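Local atomic coordinates of Pvc2 (Photorhabdus asymbiotica subsp. asymbiotica, PDB entry 6J0B), a protein that probably builds the contractile sheath around the inner tube of an extracellular, phage-tail-like injection system. Residues L18-F32 against R73-V86. Residues are numbered along the deposited sequence; the frame is centred on the assembly and turned at random.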
loop_
_atom_site.group_PDB
_atom_site.type_symbol
_atom_site.label_atom_id
_atom_site.label_comp_id
_atom_site.label_asym_id
_atom_site.label_seq_id
_atom_site.Cartn_x
_atom_site.Cartn_y
_atom_site.Cartn_z
ATOM N N LEU A 18 -39.845 27.139 36.164
ATOM C CA LEU A 18 -38.683 27.499 35.372
ATOM C C LEU A 18 -37.429 27.342 36.218
ATOM O O LEU A 18 -37.415 27.721 37.392
ATOM C CB LEU A 18 -38.814 28.931 34.862
ATOM C CG LEU A 18 -37.708 29.445 33.948
ATOM C CD1 LEU A 18 -38.292 29.894 32.629
ATOM C CD2 LEU A 18 -36.984 30.582 34.625
ATOM N N ALA A 19 -36.387 26.778 35.624
ATOM C CA ALA A 19 -35.128 26.558 36.314
ATOM C C ALA A 19 -33.998 27.163 35.499
ATOM O O ALA A 19 -33.924 26.962 34.283
ATOM C CB ALA A 19 -34.892 25.070 36.551
ATOM N N LEU A 20 -33.130 27.910 36.170
ATOM C CA LEU A 20 -32.009 28.588 35.541
ATOM C C LEU A 20 -30.710 27.999 36.068
ATOM O O LEU A 20 -30.606 27.660 37.250
ATOM C CB LEU A 20 -32.061 30.093 35.811
ATOM C CG LEU A 20 -33.306 30.790 35.264
ATOM C CD1 LEU A 20 -33.572 32.091 35.983
ATOM C CD2 LEU A 20 -33.161 31.037 33.779
ATOM N N SER A 21 -29.726 27.877 35.185
ATOM C CA SER A 21 -28.447 27.285 35.546
ATOM C C SER A 21 -27.632 28.256 36.390
ATOM O O SER A 21 -27.718 29.474 36.217
ATOM C CB SER A 21 -27.676 26.896 34.287
ATOM O OG SER A 21 -26.444 26.280 34.609
ATOM N N VAL A 22 -26.836 27.710 37.304
ATOM C CA VAL A 22 -26.095 28.517 38.265
ATOM C C VAL A 22 -24.750 28.917 37.682
ATOM O O VAL A 22 -24.155 28.191 36.877
ATOM C CB VAL A 22 -25.916 27.764 39.596
ATOM C CG1 VAL A 22 -27.232 27.660 40.307
ATOM C CG2 VAL A 22 -25.347 26.379 39.359
ATOM N N SER A 23 -24.272 30.089 38.091
ATOM C CA SER A 23 -22.966 30.594 37.704
ATOM C C SER A 23 -22.270 31.149 38.934
ATOM O O SER A 23 -22.912 31.686 39.838
ATOM C CB SER A 23 -23.075 31.686 36.638
ATOM O OG SER A 23 -23.961 31.305 35.603
ATOM N N ASN A 24 -20.950 31.011 38.966
ATOM C CA ASN A 24 -20.128 31.555 40.038
ATOM C C ASN A 24 -19.297 32.698 39.477
ATOM O O ASN A 24 -18.512 32.498 38.545
ATOM C CB ASN A 24 -19.232 30.479 40.647
ATOM C CG ASN A 24 -20.017 29.425 41.398
ATOM O OD1 ASN A 24 -21.000 29.731 42.072
ATOM N ND2 ASN A 24 -19.589 28.175 41.283
ATOM N N SER A 25 -19.475 33.890 40.038
ATOM C CA SER A 25 -18.776 35.086 39.591
ATOM C C SER A 25 -17.965 35.633 40.755
ATOM O O SER A 25 -18.527 35.963 41.804
ATOM C CB SER A 25 -19.757 36.142 39.081
ATOM O OG SER A 25 -20.666 35.583 38.151
ATOM N N ALA A 26 -16.653 35.730 40.567
ATOM C CA ALA A 26 -15.791 36.218 41.635
ATOM C C ALA A 26 -15.780 37.737 41.719
ATOM O O ALA A 26 -15.517 38.290 42.791
ATOM C CB ALA A 26 -14.368 35.698 41.436
ATOM N N THR A 27 -16.076 38.426 40.618
ATOM C CA THR A 27 -15.819 39.855 40.528
ATOM C C THR A 27 -17.057 40.726 40.692
ATOM O O THR A 27 -16.914 41.914 40.995
ATOM C CB THR A 27 -15.162 40.186 39.183
ATOM O OG1 THR A 27 -16.047 39.825 38.117
ATOM C CG2 THR A 27 -13.866 39.416 39.026
ATOM N N ALA A 28 -18.259 40.184 40.506
ATOM C CA ALA A 28 -19.476 40.990 40.494
ATOM C C ALA A 28 -20.501 40.386 41.444
ATOM O O ALA A 28 -21.109 39.358 41.133
ATOM C CB ALA A 28 -20.047 41.093 39.081
ATOM N N VAL A 29 -20.691 41.023 42.595
ATOM C CA VAL A 29 -21.714 40.620 43.555
ATOM C C VAL A 29 -22.667 41.794 43.743
ATOM O O VAL A 29 -22.355 42.724 44.497
ATOM C CB VAL A 29 -21.098 40.188 44.895
ATOM C CG1 VAL A 29 -22.176 39.677 45.830
ATOM C CG2 VAL A 29 -20.035 39.126 44.686
ATOM N N PRO A 30 -23.819 41.807 43.083
ATOM C CA PRO A 30 -24.710 42.964 43.181
ATOM C C PRO A 30 -25.523 42.963 44.463
ATOM O O PRO A 30 -25.664 41.952 45.150
ATOM C CB PRO A 30 -25.616 42.811 41.959
ATOM C CG PRO A 30 -25.643 41.366 41.717
ATOM C CD PRO A 30 -24.280 40.854 42.064
ATOM N N VAL A 31 -26.058 44.137 44.781
ATOM C CA VAL A 31 -27.009 44.314 45.868
ATOM C C VAL A 31 -28.238 44.974 45.268
ATOM O O VAL A 31 -28.167 46.107 44.777
ATOM C CB VAL A 31 -26.437 45.144 47.023
ATOM C CG1 VAL A 31 -27.539 45.643 47.929
ATOM C CG2 VAL A 31 -25.513 44.296 47.827
ATOM N N PHE A 32 -29.355 44.262 45.280
ATOM C CA PHE A 32 -30.577 44.759 44.673
ATOM C C PHE A 32 -31.335 45.592 45.693
ATOM O O PHE A 32 -31.707 45.092 46.757
ATOM C CB PHE A 32 -31.430 43.598 44.170
ATOM C CG PHE A 32 -30.881 42.932 42.943
ATOM C CD1 PHE A 32 -29.875 41.986 43.040
ATOM C CD2 PHE A 32 -31.375 43.250 41.691
ATOM C CE1 PHE A 32 -29.368 41.380 41.916
ATOM C CE2 PHE A 32 -30.873 42.641 40.562
ATOM C CZ PHE A 32 -29.868 41.706 40.677
ATOM N N ARG A 73 -35.238 37.597 37.919
ATOM C CA ARG A 73 -35.247 36.542 36.908
ATOM C C ARG A 73 -34.445 36.944 35.679
ATOM O O ARG A 73 -33.738 36.116 35.093
ATOM C CB ARG A 73 -36.684 36.194 36.521
ATOM C CG ARG A 73 -36.793 35.147 35.424
ATOM C CD ARG A 73 -38.215 34.706 35.182
ATOM N NE ARG A 73 -38.364 34.123 33.855
ATOM C CZ ARG A 73 -39.480 33.561 33.407
ATOM N NH1 ARG A 73 -40.550 33.497 34.185
ATOM N NH2 ARG A 73 -39.526 33.062 32.182
ATOM N N ALA A 74 -34.515 38.219 35.292
ATOM C CA ALA A 74 -33.689 38.708 34.193
ATOM C C ALA A 74 -32.218 38.756 34.574
ATOM O O ALA A 74 -31.350 38.683 33.700
ATOM C CB ALA A 74 -34.169 40.088 33.754
ATOM N N TYR A 75 -31.921 38.875 35.869
ATOM C CA TYR A 75 -30.537 38.878 36.323
ATOM C C TYR A 75 -29.923 37.486 36.247
ATOM O O TYR A 75 -28.775 37.334 35.823
ATOM C CB TYR A 75 -30.465 39.421 37.748
ATOM C CG TYR A 75 -29.169 39.128 38.455
ATOM C CD1 TYR A 75 -27.998 39.765 38.084
ATOM C CD2 TYR A 75 -29.120 38.226 39.506
ATOM C CE1 TYR A 75 -26.814 39.502 38.729
ATOM C CE2 TYR A 75 -27.940 37.957 40.155
ATOM C CZ TYR A 75 -26.795 38.599 39.765
ATOM O OH TYR A 75 -25.615 38.330 40.405
ATOM N N PHE A 76 -30.668 36.462 36.659
ATOM C CA PHE A 76 -30.140 35.104 36.651
ATOM C C PHE A 76 -30.166 34.468 35.272
ATOM O O PHE A 76 -29.401 33.532 35.024
ATOM C CB PHE A 76 -30.916 34.228 37.632
ATOM C CG PHE A 76 -30.543 34.451 39.063
ATOM C CD1 PHE A 76 -29.275 34.137 39.512
ATOM C CD2 PHE A 76 -31.459 34.966 39.962
ATOM C CE1 PHE A 76 -28.926 34.338 40.827
ATOM C CE2 PHE A 76 -31.111 35.167 41.280
ATOM C CZ PHE A 76 -29.844 34.854 41.709
ATOM N N ALA A 77 -31.028 34.947 34.374
ATOM C CA ALA A 77 -31.049 34.410 33.019
ATOM C C ALA A 77 -29.846 34.875 32.215
ATOM O O ALA A 77 -29.418 34.181 31.288
ATOM C CB ALA A 77 -32.343 34.812 32.315
ATOM N N ASN A 78 -29.283 36.032 32.555
ATOM C CA ASN A 78 -28.125 36.545 31.838
ATOM C C ASN A 78 -26.810 36.010 32.379
ATOM O O ASN A 78 -25.777 36.176 31.726
ATOM C CB ASN A 78 -28.116 38.069 31.879
ATOM C CG ASN A 78 -29.221 38.673 31.051
ATOM O OD1 ASN A 78 -29.538 38.187 29.971
ATOM N ND2 ASN A 78 -29.821 39.732 31.557
ATOM N N GLY A 79 -26.819 35.374 33.543
ATOM C CA GLY A 79 -25.620 34.727 34.029
ATOM C C GLY A 79 -25.071 35.309 35.312
ATOM O O GLY A 79 -23.859 35.297 35.534
ATOM N N GLY A 80 -25.948 35.816 36.170
ATOM C CA GLY A 80 -25.497 36.394 37.413
ATOM C C GLY A 80 -25.264 35.350 38.490
ATOM O O GLY A 80 -25.926 34.315 38.547
ATOM N N GLY A 81 -24.301 35.638 39.357
ATOM C CA GLY A 81 -24.003 34.783 40.486
ATOM C C GLY A 81 -24.896 35.095 41.666
ATOM O O GLY A 81 -26.029 35.554 41.520
ATOM N N TYR A 82 -24.369 34.850 42.861
ATOM C CA TYR A 82 -25.141 35.108 44.065
ATOM C C TYR A 82 -25.206 36.601 44.352
ATOM O O TYR A 82 -24.252 37.340 44.103
ATOM C CB TYR A 82 -24.555 34.353 45.259
ATOM C CG TYR A 82 -23.189 34.801 45.723
ATOM C CD1 TYR A 82 -23.050 35.659 46.808
ATOM C CD2 TYR A 82 -22.039 34.335 45.104
ATOM C CE1 TYR A 82 -21.806 36.060 47.243
ATOM C CE2 TYR A 82 -20.790 34.732 45.534
ATOM C CZ TYR A 82 -20.681 35.593 46.604
ATOM O OH TYR A 82 -19.438 35.988 47.036
ATOM N N CYS A 83 -26.343 37.043 44.878
ATOM C CA CYS A 83 -26.582 38.453 45.134
ATOM C C CYS A 83 -27.225 38.620 46.499
ATOM O O CYS A 83 -27.684 37.655 47.113
ATOM C CB CYS A 83 -27.478 39.073 44.059
ATOM S SG CYS A 83 -29.154 38.417 44.029
ATOM N N TYR A 84 -27.255 39.860 46.971
ATOM C CA TYR A 84 -27.896 40.209 48.227
ATOM C C TYR A 84 -29.144 41.034 47.957
ATOM O O TYR A 84 -29.253 41.707 46.930
ATOM C CB TYR A 84 -26.945 40.990 49.138
ATOM C CG TYR A 84 -25.765 40.191 49.630
ATOM C CD1 TYR A 84 -24.589 40.131 48.897
ATOM C CD2 TYR A 84 -25.825 39.500 50.830
ATOM C CE1 TYR A 84 -23.508 39.401 49.345
ATOM C CE2 TYR A 84 -24.751 38.770 51.285
ATOM C CZ TYR A 84 -23.597 38.724 50.539
ATOM O OH TYR A 84 -22.523 37.996 50.990
ATOM N N LEU A 85 -30.088 40.975 48.889
ATOM C CA LEU A 85 -31.340 41.720 48.803
ATOM C C LEU A 85 -31.456 42.588 50.047
ATOM O O LEU A 85 -31.771 42.087 51.129
ATOM C CB LEU A 85 -32.537 40.778 48.689
ATOM C CG LEU A 85 -33.082 40.396 47.314
ATOM C CD1 LEU A 85 -32.096 39.562 46.529
ATOM C CD2 LEU A 85 -34.390 39.651 47.477
ATOM N N VAL A 86 -31.204 43.884 49.896
ATOM C CA VAL A 86 -31.264 44.838 50.996
ATOM C C VAL A 86 -32.388 45.818 50.706
ATOM O O VAL A 86 -32.513 46.303 49.577
ATOM C CB VAL A 86 -29.925 45.576 51.180
ATOM C CG1 VAL A 86 -29.953 46.447 52.418
ATOM C CG2 VAL A 86 -28.786 44.591 51.269
#
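Phe32 turns the edge of its ring toward the face of Tyr75 in a T-shaped stack, with centroids 5.0 Å apart and planes at 70°. Its CZ sits over the rim of the Tyr75 ring, near CG. Tyr75 CG lies anti to the backbone N (chi1 164°), which sends the ring toward Phe32 and Pro30. Cys83 flanks the same phenyl group, and its SG approaches CE1 of Phe32 obliquely at 3.6 Å. Pro30 meets the other end of the tyrosine, where its CG and CD touch the OH. Tyr75 OH donates to Gly81 O at 3.0 Å, from above the carbonyl plane, which ties the helix to the turn after it. Beside this cluster two parallel strands pair. Tyr84 N hydrogen-bonds to Pro30 O at 3.2 Å, and Phe32 N to Tyr84 O at 3.0 Å. A weak bond runs from Val86 N to Phe32 O. In the mixed sheet, strand 31-34 lies between 83-87 and 103-106, all three parallel, and 78-82 connects helix 67-77 to strand 83-87. On the sheet face opposite Phe32, Val31 CG1 meets Val86 CG2. Val29 CG1 reaches the edge of the Tyr84 ring, whose hydroxyl is hydrogen-bonded to Arg48. Leu20 packs on the helix with both methyl groups: CD1 against Phe76 CB, CD2 against Ala77 CA and CB. An extended side chain carries the Arg73 guanidinium to Leu18, which lies over one face of it. The same guanidinium makes cation-pi contacts with Trp165 and Phe62.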